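Local structure of Tat (Twin-arginine translocation) pathway signal sequence containing protein (Mycobacterium tuberculosis, 5IMU) at residues V24-P29 with T96-P101; L45-L50 with D81-V86; S116-V121 with A206-A211; R135-R140 with V186-L191. The protein is of unknown function; its C-terminal fragment, described here, joins an alpha/beta/alpha sandwich to a bundle of helices and carries a bound potassium ion. One frame throughout, in Å; residues are numbered along the deposited sequence.

Contact 1: V24-P29 with T96-P101; sequences VARQEP and TYVAEP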
loop_
_atom_site.group_PDB
_atom_site.type_symbol
_atom_site.label_atom_id
_atom_site.label_comp_id
_atom_site.label_asym_id
_atom_site.label_seq_id
_atom_site.Cartn_x
_atom_site.Cartn_y
_atom_site.Cartn_z
ATOM N N VAL A 24 9.476 3.603 6.390
ATOM C CA VAL A 24 8.131 3.037 6.355
ATOM C C VAL A 24 7.912 2.097 7.534
ATOM O O VAL A 24 6.787 1.979 8.037
ATOM C CB VAL A 24 7.861 2.323 5.018
ATOM C CG1 VAL A 24 7.831 3.327 3.878
ATOM C CG2 VAL A 24 8.897 1.240 4.759
ATOM N N ALA A 25 8.972 1.432 8.004
ATOM C CA ALA A 25 8.816 0.477 9.095
ATOM C C ALA A 25 8.399 1.168 10.386
ATOM O O ALA A 25 7.563 0.649 11.130
ATOM C CB ALA A 25 10.111 -0.311 9.295
ATOM N N ARG A 26 8.955 2.349 10.671
ATOM C CA ARG A 26 8.557 3.019 11.902
ATOM C C ARG A 26 7.116 3.514 11.844
ATOM O O ARG A 26 6.494 3.687 12.896
ATOM C CB ARG A 26 9.508 4.174 12.232
ATOM C CG ARG A 26 9.379 5.410 11.367
ATOM C CD ARG A 26 10.220 6.541 11.952
ATOM N NE ARG A 26 11.588 6.106 12.224
ATOM C CZ ARG A 26 12.591 6.219 11.360
ATOM N NH1 ARG A 26 12.383 6.762 10.170
ATOM N NH2 ARG A 26 13.804 5.791 11.688
ATOM N N GLN A 27 6.566 3.719 10.643
ATOM C CA GLN A 27 5.149 4.046 10.518
ATOM C C GLN A 27 4.270 2.823 10.748
ATOM O O GLN A 27 3.177 2.940 11.312
ATOM C CB GLN A 27 4.857 4.646 9.142
ATOM C CG GLN A 27 5.558 5.965 8.866
ATOM C CD GLN A 27 5.242 6.503 7.483
ATOM O OE1 GLN A 27 4.148 7.012 7.240
ATOM N NE2 GLN A 27 6.198 6.388 6.568
ATOM N N GLU A 28 4.719 1.649 10.311
ATOM C CA GLU A 28 3.978 0.401 10.508
ATOM C C GLU A 28 4.961 -0.740 10.732
ATOM O O GLU A 28 5.328 -1.464 9.797
ATOM C CB GLU A 28 3.060 0.106 9.322
ATOM C CG GLU A 28 2.190 -1.111 9.562
ATOM C CD GLU A 28 1.509 -1.048 10.916
ATOM O OE1 GLU A 28 0.531 -0.284 11.044
ATOM O OE2 GLU A 28 1.960 -1.743 11.854
ATOM N N PRO A 29 5.406 -0.938 11.978
ATOM C CA PRO A 29 6.432 -1.957 12.250
ATOM C C PRO A 29 5.898 -3.375 12.375
ATOM O O PRO A 29 6.703 -4.312 12.461
ATOM C CB PRO A 29 7.038 -1.483 13.577
ATOM C CG PRO A 29 5.902 -0.784 14.264
ATOM C CD PRO A 29 5.081 -0.136 13.172
ATOM N N THR A 96 10.120 -5.839 14.756
ATOM C CA THR A 96 11.395 -5.279 15.183
ATOM C C THR A 96 11.216 -3.812 15.558
ATOM O O THR A 96 10.472 -3.076 14.904
ATOM C CB THR A 96 12.438 -5.417 14.068
ATOM O OG1 THR A 96 12.673 -6.805 13.797
ATOM C CG2 THR A 96 13.757 -4.753 14.458
ATOM N N TYR A 97 11.887 -3.387 16.625
ATOM C CA TYR A 97 11.811 -1.989 17.025
ATOM C C TYR A 97 12.607 -1.114 16.065
ATOM O O TYR A 97 13.703 -1.474 15.629
ATOM C CB TYR A 97 12.325 -1.798 18.450
ATOM C CG TYR A 97 12.328 -0.350 18.888
ATOM C CD1 TYR A 97 11.139 0.364 19.003
ATOM C CD2 TYR A 97 13.516 0.308 19.179
ATOM C CE1 TYR A 97 11.135 1.691 19.400
ATOM C CE2 TYR A 97 13.523 1.635 19.576
ATOM C CZ TYR A 97 12.329 2.321 19.685
ATOM O OH TYR A 97 12.329 3.640 20.079
ATOM N N VAL A 98 12.045 0.047 15.740
ATOM C CA VAL A 98 12.658 0.995 14.818
ATOM C C VAL A 98 12.958 2.278 15.578
ATOM O O VAL A 98 12.103 2.784 16.315
ATOM C CB VAL A 98 11.750 1.280 13.608
ATOM C CG1 VAL A 98 12.496 2.105 12.575
ATOM C CG2 VAL A 98 11.247 -0.023 13.005
ATOM N N ALA A 99 14.165 2.804 15.388
ATOM C CA ALA A 99 14.572 4.013 16.090
ATOM C C ALA A 99 13.717 5.204 15.674
ATOM O O ALA A 99 13.199 5.270 14.554
ATOM C CB ALA A 99 16.045 4.311 15.817
ATOM N N GLU A 100 13.564 6.148 16.600
ATOM C CA GLU A 100 12.923 7.412 16.280
ATOM C C GLU A 100 13.681 8.101 15.146
ATOM O O GLU A 100 14.900 7.947 15.020
ATOM C CB GLU A 100 12.881 8.318 17.510
ATOM C CG GLU A 100 11.804 7.961 18.521
ATOM C CD GLU A 100 10.418 8.398 18.082
ATOM O OE1 GLU A 100 10.303 9.450 17.418
ATOM O OE2 GLU A 100 9.441 7.688 18.402
ATOM N N PRO A 101 12.988 8.865 14.305
ATOM C CA PRO A 101 13.660 9.476 13.158
ATOM C C PRO A 101 14.553 10.629 13.580
ATOM O O PRO A 101 14.339 11.277 14.607
ATOM C CB PRO A 101 12.498 9.966 12.290
ATOM C CG PRO A 101 11.422 10.270 13.280
ATOM C CD PRO A 101 11.558 9.220 14.357
#
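The carbonyl oxygen of Ala-99 is gripped by two nitrogens of one side chain. Arg-26 NE lies 3.0 Å from Ala-99 O and approaches almost in line with the carbonyl bond. Arg-26 NH2 reaches the same Ala-99 O, also at 3.0 Å, from above the carbonyl plane. Both N-H groups bend somewhat to meet a shared acceptor (angles of 147° and 143°), and the oxygen stays close to the guanidinium plane, at its edge. This side-on, two-to-one grip restrains the rotation of the planar group. Pro-101 comes over one guanidinium face, its CB 3.8 Å from Arg-26 NH1 and displaced toward the rim, while Pro-101 CD packs 3.8 Å from Arg-26 CD. Closer to the helix, Val-98 makes contact through both methyls. Its CG1, anti to the backbone N (chi1 -172°), rests 3.7 Å from Arg-26 CB, and the other branch, CG2, meets Ala-25 CB at 3.9 Å. Pro-29 CB closes the far end, 4.0 Å from Thr-96 O. The contact is a surface one, charged and apolar by turns: the C-terminal end of helix 6-27 is met along one side by the irregular chain that follows strand 88-92. Both Ala-25 and Val-98 also touch His-92 of that strand, and Ala-25 leans on Trp-33 of strand 33-37, so the contact lies against the sheet.

Contact 2: L45-L50 with D81-V86; sequences LLVTDL and DLLGAV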
loop_
_atom_site.group_PDB
_atom_site.type_symbol
_atom_site.label_atom_id
_atom_site.label_comp_id
_atom_site.label_asym_id
_atom_site.label_seq_id
_atom_site.Cartn_x
_atom_site.Cartn_y
_atom_site.Cartn_z
ATOM N N LEU A 45 12.954 -0.068 -5.471
ATOM C CA LEU A 45 11.708 -0.809 -5.316
ATOM C C LEU A 45 11.433 -1.044 -3.838
ATOM O O LEU A 45 12.331 -1.456 -3.097
ATOM C CB LEU A 45 11.784 -2.144 -6.059
ATOM C CG LEU A 45 10.580 -3.080 -5.962
ATOM C CD1 LEU A 45 9.369 -2.475 -6.652
ATOM C CD2 LEU A 45 10.921 -4.437 -6.553
ATOM N N LEU A 46 10.196 -0.788 -3.411
ATOM C CA LEU A 46 9.787 -0.938 -2.019
ATOM C C LEU A 46 8.596 -1.883 -1.936
ATOM O O LEU A 46 7.624 -1.730 -2.686
ATOM C CB LEU A 46 9.424 0.416 -1.404
ATOM C CG LEU A 46 8.912 0.374 0.037
ATOM C CD1 LEU A 46 9.971 -0.172 0.982
ATOM C CD2 LEU A 46 8.458 1.750 0.478
ATOM N N VAL A 47 8.668 -2.854 -1.023
ATOM C CA VAL A 47 7.631 -3.874 -0.898
ATOM C C VAL A 47 7.335 -4.157 0.569
ATOM O O VAL A 47 8.167 -3.932 1.454
ATOM C CB VAL A 47 8.021 -5.197 -1.597
ATOM C CG1 VAL A 47 8.345 -4.970 -3.067
ATOM C CG2 VAL A 47 9.188 -5.861 -0.875
ATOM N N THR A 48 6.120 -4.642 0.813
ATOM C CA THR A 48 5.773 -5.423 1.989
ATOM C C THR A 48 5.047 -6.670 1.503
ATOM O O THR A 48 4.501 -6.696 0.398
ATOM C CB THR A 48 4.888 -4.644 2.974
ATOM O OG1 THR A 48 4.496 -5.506 4.052
ATOM C CG2 THR A 48 3.640 -4.125 2.274
ATOM N N ASP A 49 5.052 -7.717 2.326
ATOM C CA ASP A 49 4.378 -8.957 1.965
ATOM C C ASP A 49 2.948 -9.021 2.492
ATOM O O ASP A 49 2.353 -10.105 2.518
ATOM C CB ASP A 49 5.185 -10.166 2.448
ATOM C CG ASP A 49 5.319 -10.226 3.961
ATOM O OD1 ASP A 49 4.944 -9.253 4.650
ATOM O OD2 ASP A 49 5.806 -11.261 4.465
ATOM N N LEU A 50 2.389 -7.880 2.906
ATOM C CA LEU A 50 1.019 -7.853 3.410
ATOM C C LEU A 50 0.033 -8.376 2.371
ATOM O O LEU A 50 -0.864 -9.162 2.696
ATOM C CB LEU A 50 0.650 -6.430 3.833
ATOM C CG LEU A 50 -0.764 -6.171 4.364
ATOM C CD1 LEU A 50 -1.018 -6.928 5.662
ATOM C CD2 LEU A 50 -0.998 -4.678 4.556
ATOM N N ASP A 81 11.847 -12.377 -1.837
ATOM C CA ASP A 81 11.348 -12.878 -3.115
ATOM C C ASP A 81 10.613 -11.791 -3.892
ATOM O O ASP A 81 10.731 -11.710 -5.122
ATOM C CB ASP A 81 10.421 -14.075 -2.892
ATOM C CG ASP A 81 11.163 -15.319 -2.438
ATOM O OD1 ASP A 81 10.504 -16.362 -2.234
ATOM O OD2 ASP A 81 12.401 -15.257 -2.284
ATOM N N LEU A 82 9.849 -10.944 -3.193
ATOM C CA LEU A 82 9.056 -9.925 -3.875
ATOM C C LEU A 82 9.932 -8.874 -4.546
ATOM O O LEU A 82 9.527 -8.290 -5.557
ATOM C CB LEU A 82 8.090 -9.262 -2.889
ATOM C CG LEU A 82 6.894 -10.100 -2.436
ATOM C CD1 LEU A 82 6.106 -9.371 -1.359
ATOM C CD2 LEU A 82 6.000 -10.433 -3.622
ATOM N N LEU A 83 11.129 -8.623 -4.009
ATOM C CA LEU A 83 12.018 -7.637 -4.617
ATOM C C LEU A 83 12.482 -8.065 -6.003
ATOM O O LEU A 83 12.774 -7.212 -6.848
ATOM C CB LEU A 83 13.233 -7.387 -3.723
ATOM C CG LEU A 83 13.086 -6.467 -2.513
ATOM C CD1 LEU A 83 14.423 -6.332 -1.805
ATOM C CD2 LEU A 83 12.567 -5.107 -2.942
ATOM N N GLY A 84 12.564 -9.371 -6.252
ATOM C CA GLY A 84 13.092 -9.823 -7.523
ATOM C C GLY A 84 14.577 -9.521 -7.645
ATOM O O GLY A 84 15.335 -9.561 -6.672
ATOM N N ALA A 85 14.992 -9.191 -8.867
ATOM C CA ALA A 85 16.402 -8.980 -9.175
ATOM C C ALA A 85 16.819 -7.559 -8.809
ATOM O O ALA A 85 16.310 -6.589 -9.381
ATOM C CB ALA A 85 16.664 -9.254 -10.654
ATOM N N VAL A 86 17.752 -7.440 -7.863
ATOM C CA VAL A 86 18.276 -6.158 -7.407
ATOM C C VAL A 86 19.768 -6.320 -7.144
ATOM O O VAL A 86 20.298 -7.433 -7.118
ATOM C CB VAL A 86 17.560 -5.648 -6.137
ATOM C CG1 VAL A 86 16.132 -5.233 -6.453
ATOM C CG2 VAL A 86 17.573 -6.720 -5.069
#
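Leu-45 and Leu-83 lie alongside each other, pointing opposite ways, CD2 to CD2 at 4.0 Å. Leu-45 CD2 comes closer still to backbone, 3.3 Å from Leu-83 O, and Leu-83 CD2 in turn lies 3.7 Å from Leu-45 O. Two residues along the strand, Val-47 presents CG2 to both leucines of the helix: it is 4.0 Å from Leu-83 CD2 and 4.1 Å from Leu-82 CB. Chi1 of -56° puts CG1 anti to the carbonyl carbon, leaving CG2 between it and the backbone N. Leu-82 reaches beyond the valine to the backbone of Thr-48 and Asp-49, its CD1 3.6 Å from Thr-48 O and 3.8 Å from Asp-49 CA. This is helix-on-sheet packing within the sandwich: the short helix 79-83 lies on the face of the mixed sheet to which Leu-45 and Val-47 point, and the intervening Leu-46 points away from it. Gly-84, with positive phi, turns the chain out of the helix just after the packed leucines. In the next shell, Leu-83 also touches Ala-34 of strand 33-37, and Val-47 meets Leu-68. Arg-38 NH1 bonds to the carbonyl oxygens of Leu-83 and Ala-85, either side of Gly-84, while Asp-49 OD1 is held by Tyr-178 OH.

Contact 3: S116-V121 with A206-A211; sequences SAIPKV and ANYHLA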
loop_
_atom_site.group_PDB
_atom_site.type_symbol
_atom_site.label_atom_id
_atom_site.label_comp_id
_atom_site.label_asym_id
_atom_site.label_seq_id
_atom_site.Cartn_x
_atom_site.Cartn_y
_atom_site.Cartn_z
ATOM N N SER A 116 0.697 6.335 -8.562
ATOM C CA SER A 116 0.022 6.782 -9.776
ATOM C C SER A 116 0.486 6.047 -11.031
ATOM O O SER A 116 0.101 6.437 -12.138
ATOM C CB SER A 116 0.224 8.285 -9.977
ATOM O OG SER A 116 -0.365 9.033 -8.930
ATOM N N ALA A 117 1.297 5.000 -10.892
ATOM C CA ALA A 117 1.880 4.333 -12.050
ATOM C C ALA A 117 0.928 3.358 -12.733
ATOM O O ALA A 117 1.276 2.821 -13.791
ATOM C CB ALA A 117 3.162 3.601 -11.642
ATOM N N ILE A 118 -0.252 3.118 -12.172
ATOM C CA ILE A 118 -1.191 2.147 -12.731
ATOM C C ILE A 118 -2.105 2.843 -13.730
ATOM O O ILE A 118 -2.671 3.901 -13.414
ATOM C CB ILE A 118 -2.015 1.466 -11.628
ATOM C CG1 ILE A 118 -1.091 0.804 -10.605
ATOM C CG2 ILE A 118 -2.979 0.445 -12.226
ATOM C CD1 ILE A 118 -1.803 0.337 -9.360
ATOM N N PRO A 119 -2.279 2.297 -14.934
ATOM C CA PRO A 119 -3.246 2.874 -15.873
ATOM C C PRO A 119 -4.643 2.922 -15.267
ATOM O O PRO A 119 -4.992 2.125 -14.392
ATOM C CB PRO A 119 -3.188 1.922 -17.075
ATOM C CG PRO A 119 -1.854 1.259 -16.976
ATOM C CD PRO A 119 -1.556 1.150 -15.510
ATOM N N LYS A 120 -5.439 3.877 -15.741
ATOM C CA LYS A 120 -6.807 4.016 -15.263
ATOM C C LYS A 120 -7.592 2.736 -15.521
ATOM O O LYS A 120 -7.623 2.226 -16.645
ATOM C CB LYS A 120 -7.483 5.205 -15.945
ATOM C CG LYS A 120 -8.891 5.504 -15.450
ATOM C CD LYS A 120 -9.384 6.843 -15.987
ATOM C CE LYS A 120 -10.882 7.028 -15.786
ATOM N NZ LYS A 120 -11.303 6.819 -14.373
ATOM N N VAL A 121 -8.211 2.210 -14.461
ATOM C CA VAL A 121 -9.037 1.018 -14.586
ATOM C C VAL A 121 -10.175 1.284 -15.562
ATOM O O VAL A 121 -10.752 2.379 -15.593
ATOM C CB VAL A 121 -9.563 0.601 -13.201
ATOM C CG1 VAL A 121 -10.715 -0.389 -13.320
ATOM C CG2 VAL A 121 -8.437 0.013 -12.362
ATOM N N ALA A 206 -7.842 6.280 -5.554
ATOM C CA ALA A 206 -8.957 5.347 -5.682
ATOM C C ALA A 206 -8.682 4.323 -6.772
ATOM O O ALA A 206 -8.988 3.136 -6.616
ATOM C CB ALA A 206 -10.250 6.111 -5.974
ATOM N N ASN A 207 -8.088 4.768 -7.880
ATOM C CA ASN A 207 -7.695 3.854 -8.945
ATOM C C ASN A 207 -6.671 2.839 -8.447
ATOM O O ASN A 207 -6.791 1.636 -8.709
ATOM C CB ASN A 207 -7.145 4.655 -10.127
ATOM C CG ASN A 207 -6.926 3.804 -11.357
ATOM O OD1 ASN A 207 -7.880 3.382 -12.010
ATOM N ND2 ASN A 207 -5.663 3.554 -11.689
ATOM N N TYR A 208 -5.656 3.311 -7.716
ATOM C CA TYR A 208 -4.626 2.425 -7.178
ATOM C C TYR A 208 -5.237 1.321 -6.323
ATOM O O TYR A 208 -4.914 0.139 -6.488
ATOM C CB TYR A 208 -3.617 3.250 -6.370
ATOM C CG TYR A 208 -2.618 2.455 -5.549
ATOM C CD1 TYR A 208 -1.393 2.070 -6.087
ATOM C CD2 TYR A 208 -2.886 2.119 -4.229
ATOM C CE1 TYR A 208 -0.473 1.355 -5.334
ATOM C CE2 TYR A 208 -1.975 1.403 -3.470
ATOM C CZ TYR A 208 -0.769 1.024 -4.028
ATOM O OH TYR A 208 0.142 0.314 -3.277
ATOM N N HIS A 209 -6.131 1.689 -5.404
ATOM C CA HIS A 209 -6.698 0.696 -4.499
ATOM C C HIS A 209 -7.665 -0.232 -5.227
ATOM O O HIS A 209 -7.731 -1.427 -4.922
ATOM C CB HIS A 209 -7.387 1.390 -3.327
ATOM C CG HIS A 209 -6.437 2.056 -2.383
ATOM N ND1 HIS A 209 -5.459 1.364 -1.701
ATOM C CD2 HIS A 209 -6.311 3.352 -2.011
ATOM C CE1 HIS A 209 -4.773 2.205 -0.947
ATOM N NE2 HIS A 209 -5.269 3.417 -1.117
ATOM N N LEU A 210 -8.419 0.297 -6.192
ATOM C CA LEU A 210 -9.344 -0.544 -6.948
ATOM C C LEU A 210 -8.595 -1.559 -7.804
ATOM O O LEU A 210 -9.013 -2.719 -7.907
ATOM C CB LEU A 210 -10.248 0.323 -7.824
ATOM C CG LEU A 210 -11.732 -0.038 -7.945
ATOM C CD1 LEU A 210 -12.231 0.229 -9.361
ATOM C CD2 LEU A 210 -12.021 -1.474 -7.526
ATOM N N ALA A 211 -7.497 -1.140 -8.436
ATOM C CA ALA A 211 -6.707 -2.069 -9.237
ATOM C C ALA A 211 -6.140 -3.190 -8.376
ATOM O O ALA A 211 -6.165 -4.362 -8.771
ATOM C CB ALA A 211 -5.582 -1.322 -9.955
HETATM O O HOH W 1 -9.756 5.776 -12.570
#
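An extended loop, residues 118-121, runs beside residues 206-211 of helix 203-216, with the CA atoms of Lys-120 and Asn-207 6.4 Å apart. The amide of Asn-207 spans the gap and binds loop backbone with both of its ends. Val-121 N donates to Asn-207 OD1 at 2.7 Å, nearly straight (179°) and on a lone pair in the carbonyl plane. The other end, Asn-207 ND2, donates to Pro-119 O at 3.1 Å, again almost straight (171°); here the oxygen lies in the amide plane, while the nitrogen stands well above the plane of the proline carbonyl. With CG anti to the backbone N (chi1 -171°), the amide is carried out to the loop, and its two bonds fix which end is oxygen and which is nitrogen. A water donates a further bond to Asn-207 OD1 and accepts one from Lys-120 NZ at 2.6 Å, a bridge that may bring some of the lysine's positive charge to bear on the amide oxygen.

Apolar groups flank the amide. Ile-118 CD1 sits 3.7 Å from Tyr-208 CD1, obliquely to the ring, and Ile-118 CG2 meets Ala-211 CB at 3.9 Å. Val-121 CG2 comes to the same methyl, Ala-211 CB, at 4.0 Å. The loop, which connects helix 111-115 to helix 124-133, is fastened on its way to helix 203-216. Phe-124 and Thr-127 of helix 124-133 pack on Leu-210, and helix 183-199 touches Ala-206 and His-209.

Contact 4: R135-R140 with V186-L191; sequences RDSLPR and VGDWML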
loop_
_atom_site.group_PDB
_atom_site.type_symbol
_atom_site.label_atom_id
_atom_site.label_comp_id
_atom_site.label_asym_id
_atom_site.label_seq_id
_atom_site.Cartn_x
_atom_site.Cartn_y
_atom_site.Cartn_z
ATOM N N ARG A 135 -19.778 -7.994 -2.541
ATOM C CA ARG A 135 -18.966 -8.267 -1.356
ATOM C C ARG A 135 -19.858 -8.254 -0.121
ATOM O O ARG A 135 -20.305 -7.188 0.314
ATOM C CB ARG A 135 -17.843 -7.243 -1.218
ATOM C CG ARG A 135 -16.808 -7.612 -0.174
ATOM C CD ARG A 135 -16.009 -8.822 -0.618
ATOM N NE ARG A 135 -14.703 -8.872 0.027
ATOM C CZ ARG A 135 -13.637 -9.471 -0.493
ATOM N NH1 ARG A 135 -13.720 -10.064 -1.676
ATOM N NH2 ARG A 135 -12.486 -9.465 0.163
ATOM N N ASP A 136 -20.085 -9.433 0.464
ATOM C CA ASP A 136 -21.029 -9.539 1.572
ATOM C C ASP A 136 -20.465 -8.967 2.870
ATOM O O ASP A 136 -21.234 -8.566 3.751
ATOM C CB ASP A 136 -21.431 -11.002 1.776
ATOM C CG ASP A 136 -22.720 -11.153 2.566
ATOM O OD1 ASP A 136 -23.686 -10.418 2.275
ATOM O OD2 ASP A 136 -22.766 -12.003 3.483
ATOM N N SER A 137 -19.141 -8.915 3.009
ATOM C CA SER A 137 -18.510 -8.597 4.284
ATOM C C SER A 137 -18.353 -7.100 4.541
ATOM O O SER A 137 -17.910 -6.722 5.631
ATOM C CB SER A 137 -17.139 -9.277 4.364
ATOM O OG SER A 137 -16.335 -8.926 3.249
ATOM N N LEU A 138 -18.710 -6.247 3.583
ATOM C CA LEU A 138 -18.511 -4.813 3.737
ATOM C C LEU A 138 -19.448 -4.242 4.803
ATOM O O LEU A 138 -20.546 -4.762 5.020
ATOM C CB LEU A 138 -18.759 -4.099 2.409
ATOM C CG LEU A 138 -17.611 -3.503 1.586
ATOM C CD1 LEU A 138 -16.247 -4.038 1.998
ATOM C CD2 LEU A 138 -17.861 -3.742 0.103
ATOM N N PRO A 139 -19.041 -3.167 5.477
ATOM C CA PRO A 139 -19.944 -2.509 6.429
ATOM C C PRO A 139 -21.001 -1.683 5.711
ATOM O O PRO A 139 -20.906 -1.402 4.514
ATOM C CB PRO A 139 -19.005 -1.618 7.249
ATOM C CG PRO A 139 -17.902 -1.292 6.303
ATOM C CD PRO A 139 -17.711 -2.531 5.455
ATOM N N ARG A 140 -22.019 -1.282 6.480
ATOM C CA ARG A 140 -23.158 -0.575 5.898
ATOM C C ARG A 140 -22.730 0.724 5.219
ATOM O O ARG A 140 -23.308 1.117 4.199
ATOM C CB ARG A 140 -24.211 -0.302 6.976
ATOM C CG ARG A 140 -25.367 0.582 6.516
ATOM C CD ARG A 140 -26.432 0.738 7.598
ATOM N NE ARG A 140 -27.256 -0.462 7.734
ATOM C CZ ARG A 140 -28.120 -0.669 8.724
ATOM N NH1 ARG A 140 -28.271 0.240 9.677
ATOM N NH2 ARG A 140 -28.829 -1.790 8.766
ATOM N N VAL A 186 -8.329 -8.100 3.733
ATOM C CA VAL A 186 -7.482 -7.143 3.026
ATOM C C VAL A 186 -8.238 -6.528 1.854
ATOM O O VAL A 186 -8.155 -5.319 1.608
ATOM C CB VAL A 186 -6.177 -7.822 2.567
ATOM C CG1 VAL A 186 -5.371 -6.885 1.686
ATOM C CG2 VAL A 186 -5.357 -8.261 3.771
ATOM N N GLY A 187 -8.990 -7.349 1.118
ATOM C CA GLY A 187 -9.789 -6.823 0.024
ATOM C C GLY A 187 -10.791 -5.783 0.486
ATOM O O GLY A 187 -10.971 -4.751 -0.164
ATOM N N ASP A 188 -11.453 -6.037 1.617
ATOM C CA ASP A 188 -12.361 -5.045 2.189
ATOM C C ASP A 188 -11.625 -3.750 2.511
ATOM O O ASP A 188 -12.118 -2.652 2.228
ATOM C CB ASP A 188 -13.026 -5.611 3.443
ATOM C CG ASP A 188 -14.056 -6.679 3.131
ATOM O OD1 ASP A 188 -14.151 -7.098 1.957
ATOM O OD2 ASP A 188 -14.772 -7.106 4.062
ATOM N N TRP A 189 -10.444 -3.866 3.124
ATOM C CA TRP A 189 -9.597 -2.706 3.393
ATOM C C TRP A 189 -9.333 -1.911 2.118
ATOM O O TRP A 189 -9.414 -0.677 2.110
ATOM C CB TRP A 189 -8.288 -3.190 4.026
ATOM C CG TRP A 189 -7.397 -2.141 4.627
ATOM C CD1 TRP A 189 -7.597 -0.789 4.650
ATOM C CD2 TRP A 189 -6.152 -2.374 5.295
ATOM N NE1 TRP A 189 -6.551 -0.169 5.294
ATOM C CE2 TRP A 189 -5.651 -1.121 5.698
ATOM C CE3 TRP A 189 -5.413 -3.524 5.591
ATOM C CZ2 TRP A 189 -4.441 -0.986 6.382
ATOM C CZ3 TRP A 189 -4.217 -3.388 6.269
ATOM C CH2 TRP A 189 -3.743 -2.129 6.658
ATOM N N MET A 190 -9.039 -2.613 1.018
ATOM C CA MET A 190 -8.742 -1.939 -0.243
ATOM C C MET A 190 -9.963 -1.208 -0.794
ATOM O O MET A 190 -9.852 -0.066 -1.256
ATOM C CB MET A 190 -8.222 -2.949 -1.266
ATOM C CG MET A 190 -6.852 -3.526 -0.945
ATOM S SD MET A 190 -6.456 -4.952 -1.976
ATOM C CE MET A 190 -4.747 -5.234 -1.527
ATOM N N LEU A 191 -11.133 -1.855 -0.767
ATOM C CA LEU A 191 -12.339 -1.217 -1.289
ATOM C C LEU A 191 -12.719 0.011 -0.471
ATOM O O LEU A 191 -13.100 1.045 -1.033
ATOM C CB LEU A 191 -13.499 -2.212 -1.314
ATOM C CG LEU A 191 -13.728 -3.024 -2.592
ATOM C CD1 LEU A 191 -14.998 -3.857 -2.465
ATOM C CD2 LEU A 191 -13.791 -2.125 -3.819
#
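Asp-188 leaves its helix with CB 3.9 Å from Leu-138 CD1, and the same leucine methyl lies 3.6 Å from Asp-188 CG. Chi1 of -72° sets CG anti to the carbonyl carbon and towards the loop, where the two carboxylate oxygens take different partners. Asp-188 OD1 receives Arg-135 NE in a salt bridge of 2.7 Å, met nearly along the C-O bond. The guanidinium and carboxylate planes are 59° apart, and the bond is one-pronged instead of a flat, two-pronged pair. Asp-188 OD2 accepts from Ser-137 OG at 2.5 Å through its syn lone pair. Beside the charges, Leu-138 CD2 packs 3.8 Å from Leu-191 CD1, one turn further along helix 183-199. Arg-135 NH2 passes 3.8 Å from Gly-187 CA and bonds to the carbonyl oxygen of Thr-184. Residues 135-138 form a type I turn between helices 124-133 and 140-151, so the guanidinium and the hydroxyl that meet Asp-188 come from one turn. A buried carboxylate held by a guanidinium and a hydroxyl is probably stabilised in its charged form, and it pins the turn to the side of helix 183-199.

In the fold
Contact 2 is the buried one, made of leucine and valine methyls between helix 79-83 and the sheet. Contact 1 lies at the surface of the same sandwich and depends on an arginine; the two touch through Val-24 CG1 and Leu-46 CD2, and contact 2 is nested inside the loop that contact 1 closes. Contacts 3 and 4, both partly buried, belong to the helical part. In each, one polar side chain of the helix is bonded to a loop, a neutral amide in contact 3 and a carboxylate in contact 4, with apolar packing beside it, and their consecutive helices pack together. Leu-50 against Trp-189 joins contact 2 to contact 4, bridging the two parts of the fold.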